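Local coordinates for protein acyl-CoA thioesterase (Alicyclobacillus acidocaldarius subsp. acidocaldarius, PDB 3RQB) that probably hydrolyses acyl-CoA thioesters through a chain with two hot dog domains, although its precise function remains unestablished, at residues B[37-42]-B[71-76]; B[125-130]-B[231-236]; B[152-157]-B[168-173]. One frame throughout, in Å; residues are numbered along the deposited sequence.

Interaction 1: residues B[37-42]-B[71-76]; sequences VGPFGG and APAKVA
P39 brings the CG and CD carbons of its ring against A73, and this meeting carries the larger share of a contact made without any hydrogen bond between 37-42 and 71-76. P39 CD stands 3.3 Å from A73 O, while P39 CG lies 3.8 Å from A73 CB, so the CD methylene lies against the carbonyl oxygen, and CG touches both that oxygen and the methyl. An alanine at P39 would lose CG and CD, and would probably leave A73 with G38 as its main remaining neighbour across the contact and loosen the backbone that the ring restricts. A second touch involves P72, whose CB lies beside V37 O, at 3.0 Å. Between the two touches runs G38, its CA 4.8 Å from P72 CA, the closest CA pair of the two segments, and 3.8 Å from A73 O. With phi at 110° and psi at 168°, a CB on G38 would collide with V37 O and crowd P72, so only glycine fits comfortably. One shell out, polar bonds position the backbones: Y34 OH hydrogen-bonds G38 N, and Q100 NE2 hydrogen-bonds K74 O. F40 takes the N-cap position beyond P39, its ring stacked with W146 and one face set over G42 N, which sits 3.5 Å above the plane near its centre. The segment 37-42 is thus the entry to helix 41-53, consistent with the helix that the sheet of a hot dog domain wraps. The segment 71-76 is the connection from strand 61-69 to strand 77-87, and the contact places the start of the helix beside that connection between two non-adjacent strands, with A71 packing on R86 of the second subunit.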
loop_
_atom_site.group_PDB
_atom_site.type_symbol
_atom_site.label_atom_id
_atom_site.label_comp_id
_atom_site.label_asym_id
_atom_site.label_seq_id
_atom_site.Cartn_x
_atom_site.Cartn_y
_atom_site.Cartn_z
ATOM N N VAL B 37 -7.081 21.430 -7.066
ATOM C CA VAL B 37 -5.794 21.204 -7.710
ATOM C C VAL B 37 -5.760 19.833 -8.404
ATOM O O VAL B 37 -4.821 19.055 -8.238
ATOM C CB VAL B 37 -4.631 21.348 -6.702
ATOM C CG1 VAL B 37 -4.852 22.567 -5.819
ATOM C CG2 VAL B 37 -4.509 20.117 -5.839
ATOM N N GLY B 38 -6.785 19.545 -9.195
ATOM C CA GLY B 38 -6.915 18.231 -9.788
ATOM C C GLY B 38 -8.046 17.388 -9.229
ATOM O O GLY B 38 -8.652 17.727 -8.217
ATOM N N PRO B 39 -8.342 16.281 -9.918
ATOM C CA PRO B 39 -9.532 15.443 -9.755
ATOM C C PRO B 39 -9.514 14.617 -8.480
ATOM O O PRO B 39 -8.453 14.361 -7.908
ATOM C CB PRO B 39 -9.461 14.501 -10.960
ATOM C CG PRO B 39 -8.350 15.042 -11.841
ATOM C CD PRO B 39 -7.427 15.730 -10.926
ATOM N N PHE B 40 -10.703 14.204 -8.053
ATOM C CA PHE B 40 -10.862 13.351 -6.891
ATOM C C PHE B 40 -10.057 12.073 -7.085
ATOM O O PHE B 40 -10.199 11.383 -8.097
ATOM C CB PHE B 40 -12.343 13.034 -6.689
ATOM C CG PHE B 40 -12.602 11.953 -5.689
ATOM C CD1 PHE B 40 -12.108 12.050 -4.400
ATOM C CD2 PHE B 40 -13.357 10.844 -6.031
ATOM C CE1 PHE B 40 -12.355 11.054 -3.472
ATOM C CE2 PHE B 40 -13.608 9.844 -5.111
ATOM C CZ PHE B 40 -13.109 9.949 -3.830
ATOM N N GLY B 41 -9.212 11.763 -6.111
ATOM C CA GLY B 41 -8.289 10.657 -6.246
ATOM C C GLY B 41 -8.964 9.331 -6.497
ATOM O O GLY B 41 -8.456 8.498 -7.243
ATOM N N GLY B 42 -10.113 9.128 -5.866
ATOM C CA GLY B 42 -10.791 7.849 -5.924
ATOM C C GLY B 42 -11.317 7.575 -7.314
ATOM O O GLY B 42 -11.419 6.422 -7.744
ATOM N N ALA B 71 1.359 13.948 -10.757
ATOM C CA ALA B 71 1.074 15.345 -10.994
ATOM C C ALA B 71 -0.425 15.415 -11.128
ATOM O O ALA B 71 -1.038 14.462 -11.609
ATOM C CB ALA B 71 1.734 15.799 -12.274
ATOM N N PRO B 72 -1.028 16.527 -10.667
ATOM C CA PRO B 72 -2.482 16.719 -10.756
ATOM C C PRO B 72 -2.960 16.675 -12.204
ATOM O O PRO B 72 -2.412 17.365 -13.067
ATOM C CB PRO B 72 -2.690 18.122 -10.166
ATOM C CG PRO B 72 -1.353 18.782 -10.252
ATOM C CD PRO B 72 -0.353 17.690 -10.061
ATOM N N ALA B 73 -3.979 15.871 -12.470
ATOM C CA ALA B 73 -4.455 15.747 -13.832
ATOM C C ALA B 73 -5.289 16.974 -14.214
ATOM O O ALA B 73 -6.093 17.459 -13.412
ATOM C CB ALA B 73 -5.250 14.466 -13.993
ATOM N N LYS B 74 -5.061 17.486 -15.424
ATOM C CA LYS B 74 -5.855 18.572 -15.996
ATOM C C LYS B 74 -7.240 18.020 -16.280
ATOM O O LYS B 74 -7.401 16.792 -16.326
ATOM C CB LYS B 74 -5.223 19.095 -17.289
ATOM C CG LYS B 74 -3.869 19.792 -17.114
ATOM C CD LYS B 74 -2.685 18.827 -17.232
ATOM C CE LYS B 74 -1.398 19.574 -17.592
ATOM N NZ LYS B 74 -1.525 21.059 -17.408
ATOM N N VAL B 75 -8.253 18.871 -16.479
ATOM C CA VAL B 75 -9.516 18.242 -16.823
ATOM C C VAL B 75 -9.500 18.338 -18.328
ATOM O O VAL B 75 -9.864 19.335 -18.964
ATOM C CB VAL B 75 -10.698 19.061 -16.272
ATOM C CG1 VAL B 75 -11.995 18.309 -16.482
ATOM C CG2 VAL B 75 -10.485 19.379 -14.788
ATOM N N ALA B 76 -9.085 17.210 -18.869
ATOM C CA ALA B 76 -8.710 17.088 -20.251
ATOM C C ALA B 76 -8.939 15.656 -20.634
ATOM O O ALA B 76 -9.019 14.790 -19.766
ATOM C CB ALA B 76 -7.247 17.478 -20.458
#

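Interaction 2: residues B[125-130]-B[231-236]; sequences VMPDVP and LGVARA
Apolar side chains make the whole of the direct contact between the loop 125-130 and the strand segment 231-236, whose nearest CA atoms, P127 CA and V233 CA, are 8.8 Å apart. L231 is the hub. Its CG stands anti to the backbone N (chi1 -173°), which carries CD2 up to the loop, where it lies 4.1 Å from P127 CG and meets V129 CG1 tip to tip, also at 4.1 Å. P127 slides past L231 in the opposite sense, and the same CG atom of its ring reaches V233 CG2 tip to tip at 4.0 Å. M126, present as selenomethionine, adds a looser touch, with its CG 4.5 Å from L231 CD2 and its side chain also packing on W251. This is a loop laid over one face of the C-terminal hot dog sheet: L231 and V233 face the loop, whereas A234, on the other face, touches R195 of helix 195-200, so loop and helix take different faces of strand 230-240. The neighbouring strand 168-174 widens the apolar patch, Y169 meeting P127 and V233, and W171 meeting V129 and L231. Polar bonds lie around this patch rather than within it. P130 O accepts a hydrogen bond from W171 NE1, tying the loop to the adjoining strand, while the backbone of L231 pairs with W251.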
loop_
_atom_site.group_PDB
_atom_site.type_symbol
_atom_site.label_atom_id
_atom_site.label_comp_id
_atom_site.label_asym_id
_atom_site.label_seq_id
_atom_site.Cartn_x
_atom_site.Cartn_y
_atom_site.Cartn_z
ATOM N N VAL B 125 -11.819 -6.005 14.402
ATOM C CA VAL B 125 -13.168 -5.881 14.922
ATOM C C VAL B 125 -13.900 -4.773 14.210
ATOM O O VAL B 125 -13.394 -3.650 14.092
ATOM C CB VAL B 125 -13.188 -5.524 16.408
ATOM C CG1 VAL B 125 -14.628 -5.568 16.936
ATOM C CG2 VAL B 125 -12.277 -6.449 17.186
HETATM N N MSE B 126 -15.100 -5.078 13.748
HETATM C CA MSE B 126 -15.972 -4.004 13.343
HETATM C C MSE B 126 -16.421 -3.250 14.596
HETATM O O MSE B 126 -16.870 -3.860 15.577
HETATM C CB MSE B 126 -17.168 -4.524 12.561
HETATM C CG MSE B 126 -17.973 -3.413 11.916
HETATM SE SE MSE B 126 -19.496 -4.109 10.927
HETATM C CE MSE B 126 -20.511 -4.889 12.423
ATOM N N PRO B 127 -16.258 -1.919 14.577
ATOM C CA PRO B 127 -16.733 -1.058 15.662
ATOM C C PRO B 127 -18.232 -1.193 15.847
ATOM O O PRO B 127 -18.941 -1.575 14.911
ATOM C CB PRO B 127 -16.383 0.357 15.176
ATOM C CG PRO B 127 -15.983 0.215 13.755
ATOM C CD PRO B 127 -15.461 -1.169 13.597
ATOM N N ASP B 128 -18.705 -0.905 17.053
ATOM C CA ASP B 128 -20.133 -0.911 17.293
ATOM C C ASP B 128 -20.681 0.458 16.938
ATOM O O ASP B 128 -20.222 1.468 17.468
ATOM C CB ASP B 128 -20.453 -1.241 18.744
ATOM C CG ASP B 128 -21.938 -1.447 18.967
ATOM O OD1 ASP B 128 -22.558 -2.199 18.178
ATOM O OD2 ASP B 128 -22.492 -0.842 19.910
ATOM N N VAL B 129 -21.664 0.485 16.043
ATOM C CA VAL B 129 -22.189 1.745 15.513
ATOM C C VAL B 129 -23.699 1.702 15.289
ATOM O O VAL B 129 -24.280 0.625 15.122
ATOM C CB VAL B 129 -21.532 2.094 14.162
ATOM C CG1 VAL B 129 -20.021 2.020 14.271
ATOM C CG2 VAL B 129 -22.031 1.151 13.069
ATOM N N PRO B 130 -24.342 2.879 15.285
ATOM C CA PRO B 130 -25.767 2.938 14.943
ATOM C C PRO B 130 -25.986 2.628 13.465
ATOM O O PRO B 130 -25.035 2.678 12.688
ATOM C CB PRO B 130 -26.147 4.395 15.263
ATOM C CG PRO B 130 -24.860 5.145 15.175
ATOM C CD PRO B 130 -23.800 4.198 15.652
ATOM N N LEU B 231 -19.667 0.806 5.766
ATOM C CA LEU B 231 -19.016 1.491 6.861
ATOM C C LEU B 231 -17.524 1.552 6.645
ATOM O O LEU B 231 -16.843 0.529 6.676
ATOM C CB LEU B 231 -19.286 0.777 8.174
ATOM C CG LEU B 231 -18.731 1.618 9.316
ATOM C CD1 LEU B 231 -19.621 2.834 9.498
ATOM C CD2 LEU B 231 -18.610 0.817 10.607
ATOM N N GLY B 232 -17.010 2.750 6.407
ATOM C CA GLY B 232 -15.574 2.942 6.360
ATOM C C GLY B 232 -15.000 3.333 7.712
ATOM O O GLY B 232 -15.668 3.963 8.532
ATOM N N VAL B 233 -13.747 2.963 7.937
ATOM C CA VAL B 233 -13.006 3.401 9.107
ATOM C C VAL B 233 -11.632 3.862 8.656
ATOM O O VAL B 233 -10.819 3.058 8.200
ATOM C CB VAL B 233 -12.794 2.252 10.106
ATOM C CG1 VAL B 233 -11.994 2.748 11.320
ATOM C CG2 VAL B 233 -14.133 1.640 10.518
ATOM N N ALA B 234 -11.350 5.143 8.822
ATOM C CA ALA B 234 -10.048 5.654 8.447
ATOM C C ALA B 234 -9.356 6.160 9.689
ATOM O O ALA B 234 -9.942 6.893 10.487
ATOM C CB ALA B 234 -10.187 6.762 7.422
ATOM N N ARG B 235 -8.108 5.750 9.855
ATOM C CA ARG B 235 -7.307 6.201 10.981
ATOM C C ARG B 235 -5.994 6.739 10.437
ATOM O O ARG B 235 -5.685 6.599 9.248
ATOM C CB ARG B 235 -7.085 5.085 12.019
ATOM C CG ARG B 235 -6.013 4.058 11.666
ATOM C CD ARG B 235 -5.902 2.942 12.719
ATOM N NE ARG B 235 -4.936 1.903 12.336
ATOM C CZ ARG B 235 -3.670 1.837 12.757
ATOM N NH1 ARG B 235 -3.191 2.755 13.596
ATOM N NH2 ARG B 235 -2.878 0.848 12.342
ATOM N N ALA B 236 -5.253 7.415 11.296
ATOM C CA ALA B 236 -3.968 7.953 10.904
ATOM C C ALA B 236 -2.912 7.344 11.791
ATOM O O ALA B 236 -3.210 6.786 12.845
ATOM C CB ALA B 236 -3.960 9.465 11.038
#

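Interaction 3: residues B[152-157]-B[168-173]; sequences VRLIRG and TYQWMR
The segments 152-157 and 168-173 are the paired arms of the antiparallel hairpin of strands 150-156 and 168-174. Around R153 and W171 the pairing is tight and reciprocal: R153 N gives a hydrogen bond to W171 O at 2.7 Å, W171 N returns one to R153 O at 2.8 Å, and the R153 stem packs on W171 CB. A classic beta bulge follows. I155 N and, weakly, R156 N both bind Y169 O, at 3.1 and 3.4 Å. The bulge turns I155 onto Y169 and W171, its CD1 lying 3.5 Å from W171 NE1, the N-H of which goes to P130 O. At the hairpin end T168 OG1 donates to G157 O over 2.6 Å, meeting a lone pair in the carbonyl plane; the phi of G157, 68°, is one glycine adopts easily.

The R156 side chain is looser. It runs alongside Y169 and rests CD over one ring face, 4.2 Å from its centroid, a CH-pi contact. Its NH2 forms a salt bridge with D165 OD2 of the connecting loop, and R153 NH1 one with E229 OE2 just before strand 230-240. Aliphatic stems thus pack on the partner strand while charged tips are paired away from the rings, which probably lets this outermost strand carry arginines beside aromatics.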
loop_
_atom_site.group_PDB
_atom_site.type_symbol
_atom_site.label_atom_id
_atom_site.label_comp_id
_atom_site.label_asym_id
_atom_site.label_seq_id
_atom_site.Cartn_x
_atom_site.Cartn_y
_atom_site.Cartn_z
ATOM N N VAL B 152 -22.988 10.245 2.331
ATOM C CA VAL B 152 -22.239 9.938 3.537
ATOM C C VAL B 152 -23.029 10.310 4.784
ATOM O O VAL B 152 -23.476 11.452 4.946
ATOM C CB VAL B 152 -20.901 10.695 3.570
ATOM C CG1 VAL B 152 -20.105 10.310 4.808
ATOM C CG2 VAL B 152 -20.113 10.430 2.298
ATOM N N ARG B 153 -23.214 9.336 5.662
ATOM C CA ARG B 153 -23.702 9.632 6.993
ATOM C C ARG B 153 -22.485 9.576 7.923
ATOM O O ARG B 153 -21.895 8.516 8.133
ATOM C CB ARG B 153 -24.791 8.641 7.405
ATOM C CG ARG B 153 -25.481 7.989 6.223
ATOM C CD ARG B 153 -26.681 7.172 6.654
ATOM N NE ARG B 153 -27.895 7.978 6.617
ATOM C CZ ARG B 153 -28.954 7.693 5.867
ATOM N NH1 ARG B 153 -28.956 6.609 5.104
ATOM N NH2 ARG B 153 -30.019 8.484 5.890
ATOM N N LEU B 154 -22.085 10.728 8.446
ATOM C CA LEU B 154 -20.913 10.767 9.306
ATOM C C LEU B 154 -21.272 10.421 10.740
ATOM O O LEU B 154 -22.250 10.933 11.302
ATOM C CB LEU B 154 -20.215 12.123 9.262
ATOM C CG LEU B 154 -18.956 12.134 10.135
ATOM C CD1 LEU B 154 -17.830 11.316 9.512
ATOM C CD2 LEU B 154 -18.503 13.550 10.378
ATOM N N ILE B 155 -20.453 9.548 11.314
ATOM C CA ILE B 155 -20.686 8.980 12.630
ATOM C C ILE B 155 -19.817 9.664 13.662
ATOM O O ILE B 155 -20.324 10.280 14.596
ATOM C CB ILE B 155 -20.415 7.481 12.625
ATOM C CG1 ILE B 155 -21.231 6.825 11.498
ATOM C CG2 ILE B 155 -20.718 6.884 13.987
ATOM C CD1 ILE B 155 -21.092 5.322 11.409
ATOM N N ARG B 156 -18.505 9.534 13.513
ATOM C CA ARG B 156 -17.581 10.318 14.328
ATOM C C ARG B 156 -16.427 10.802 13.458
ATOM O O ARG B 156 -16.393 10.522 12.257
ATOM C CB ARG B 156 -17.055 9.498 15.511
ATOM C CG ARG B 156 -15.904 8.587 15.161
ATOM C CD ARG B 156 -15.259 8.000 16.397
ATOM N NE ARG B 156 -14.511 8.994 17.159
ATOM C CZ ARG B 156 -13.541 8.696 18.020
ATOM N NH1 ARG B 156 -13.186 7.428 18.216
ATOM N NH2 ARG B 156 -12.917 9.661 18.681
ATOM N N GLY B 157 -15.485 11.519 14.066
ATOM C CA GLY B 157 -14.281 11.933 13.367
ATOM C C GLY B 157 -14.381 12.954 12.239
ATOM O O GLY B 157 -14.030 12.644 11.098
ATOM N N THR B 168 -11.950 8.174 11.984
ATOM C CA THR B 168 -13.267 8.467 11.421
ATOM C C THR B 168 -14.092 7.204 11.185
ATOM O O THR B 168 -13.565 6.184 10.728
ATOM C CB THR B 168 -13.149 9.208 10.067
ATOM O OG1 THR B 168 -12.698 10.548 10.291
ATOM C CG2 THR B 168 -14.495 9.254 9.343
ATOM N N TYR B 169 -15.381 7.277 11.516
ATOM C CA TYR B 169 -16.360 6.271 11.086
ATOM C C TYR B 169 -17.404 6.947 10.204
ATOM O O TYR B 169 -17.873 8.038 10.527
ATOM C CB TYR B 169 -17.096 5.639 12.268
ATOM C CG TYR B 169 -16.238 4.950 13.312
ATOM C CD1 TYR B 169 -14.922 4.583 13.051
ATOM C CD2 TYR B 169 -16.763 4.661 14.571
ATOM C CE1 TYR B 169 -14.150 3.947 14.030
ATOM C CE2 TYR B 169 -16.009 4.031 15.548
ATOM C CZ TYR B 169 -14.703 3.676 15.283
ATOM O OH TYR B 169 -13.962 3.048 16.271
ATOM N N GLN B 170 -17.772 6.313 9.096
ATOM C CA GLN B 170 -18.869 6.832 8.293
ATOM C C GLN B 170 -19.640 5.766 7.522
ATOM O O GLN B 170 -19.083 4.758 7.076
ATOM C CB GLN B 170 -18.361 7.900 7.325
ATOM C CG GLN B 170 -17.487 7.365 6.204
ATOM C CD GLN B 170 -16.626 8.456 5.577
ATOM O OE1 GLN B 170 -16.263 9.434 6.241
ATOM N NE2 GLN B 170 -16.294 8.291 4.291
ATOM N N TRP B 171 -20.934 6.004 7.372
ATOM C CA TRP B 171 -21.720 5.252 6.421
ATOM C C TRP B 171 -21.575 5.979 5.106
ATOM O O TRP B 171 -21.638 7.211 5.052
ATOM C CB TRP B 171 -23.188 5.213 6.829
ATOM C CG TRP B 171 -23.445 4.406 8.060
ATOM C CD1 TRP B 171 -23.836 4.873 9.285
ATOM C CD2 TRP B 171 -23.325 2.985 8.190
ATOM N NE1 TRP B 171 -23.968 3.831 10.168
ATOM C CE2 TRP B 171 -23.662 2.660 9.524
ATOM C CE3 TRP B 171 -22.963 1.953 7.310
ATOM C CZ2 TRP B 171 -23.650 1.343 10.000
ATOM C CZ3 TRP B 171 -22.952 0.645 7.782
ATOM C CH2 TRP B 171 -23.292 0.355 9.117
HETATM N N MSE B 172 -21.364 5.216 4.045
HETATM C CA MSE B 172 -21.180 5.803 2.732
HETATM C C MSE B 172 -21.654 4.855 1.638
HETATM O O MSE B 172 -21.549 3.625 1.756
HETATM C CB MSE B 172 -19.703 6.127 2.517
HETATM C CG MSE B 172 -18.851 4.877 2.449
HETATM SE SE MSE B 172 -17.005 5.130 2.964
HETATM C CE MSE B 172 -16.466 3.260 2.992
ATOM N N ARG B 173 -22.167 5.449 0.569
ATOM C CA ARG B 173 -22.536 4.729 -0.632
ATOM C C ARG B 173 -22.433 5.698 -1.792
ATOM O O ARG B 173 -22.306 6.905 -1.591
ATOM C CB ARG B 173 -23.952 4.166 -0.531
ATOM C CG ARG B 173 -25.039 5.219 -0.501
ATOM C CD ARG B 173 -26.399 4.586 -0.758
ATOM N NE ARG B 173 -27.513 5.481 -0.441
ATOM C CZ ARG B 173 -27.853 6.541 -1.172
ATOM N NH1 ARG B 173 -27.148 6.848 -2.254
ATOM N NH2 ARG B 173 -28.890 7.297 -0.822
#

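In the fold
Interactions 2 and 3 form one continuous region of the C-terminal hot dog domain, with centres 9 Å apart. Strands 230-240 and 168-174 are neighbours: A234 O lies 2.8 Å from T168 N and G232 N 3.0 Å from Q170 O, both probable hydrogen bonds, while L231 CD1 packs against I155 CD1 at 3.5 Å. L231 therefore touches both the loop above the sheet and the bulged hairpin. Interaction 1 belongs to the N-terminal domain and touches neither; its centre is about 28 Å from that of interaction 2, across the chain's centre, and about 24 Å from that of interaction 3. No catalytic residue has been assigned here, so a link to an active site stays open.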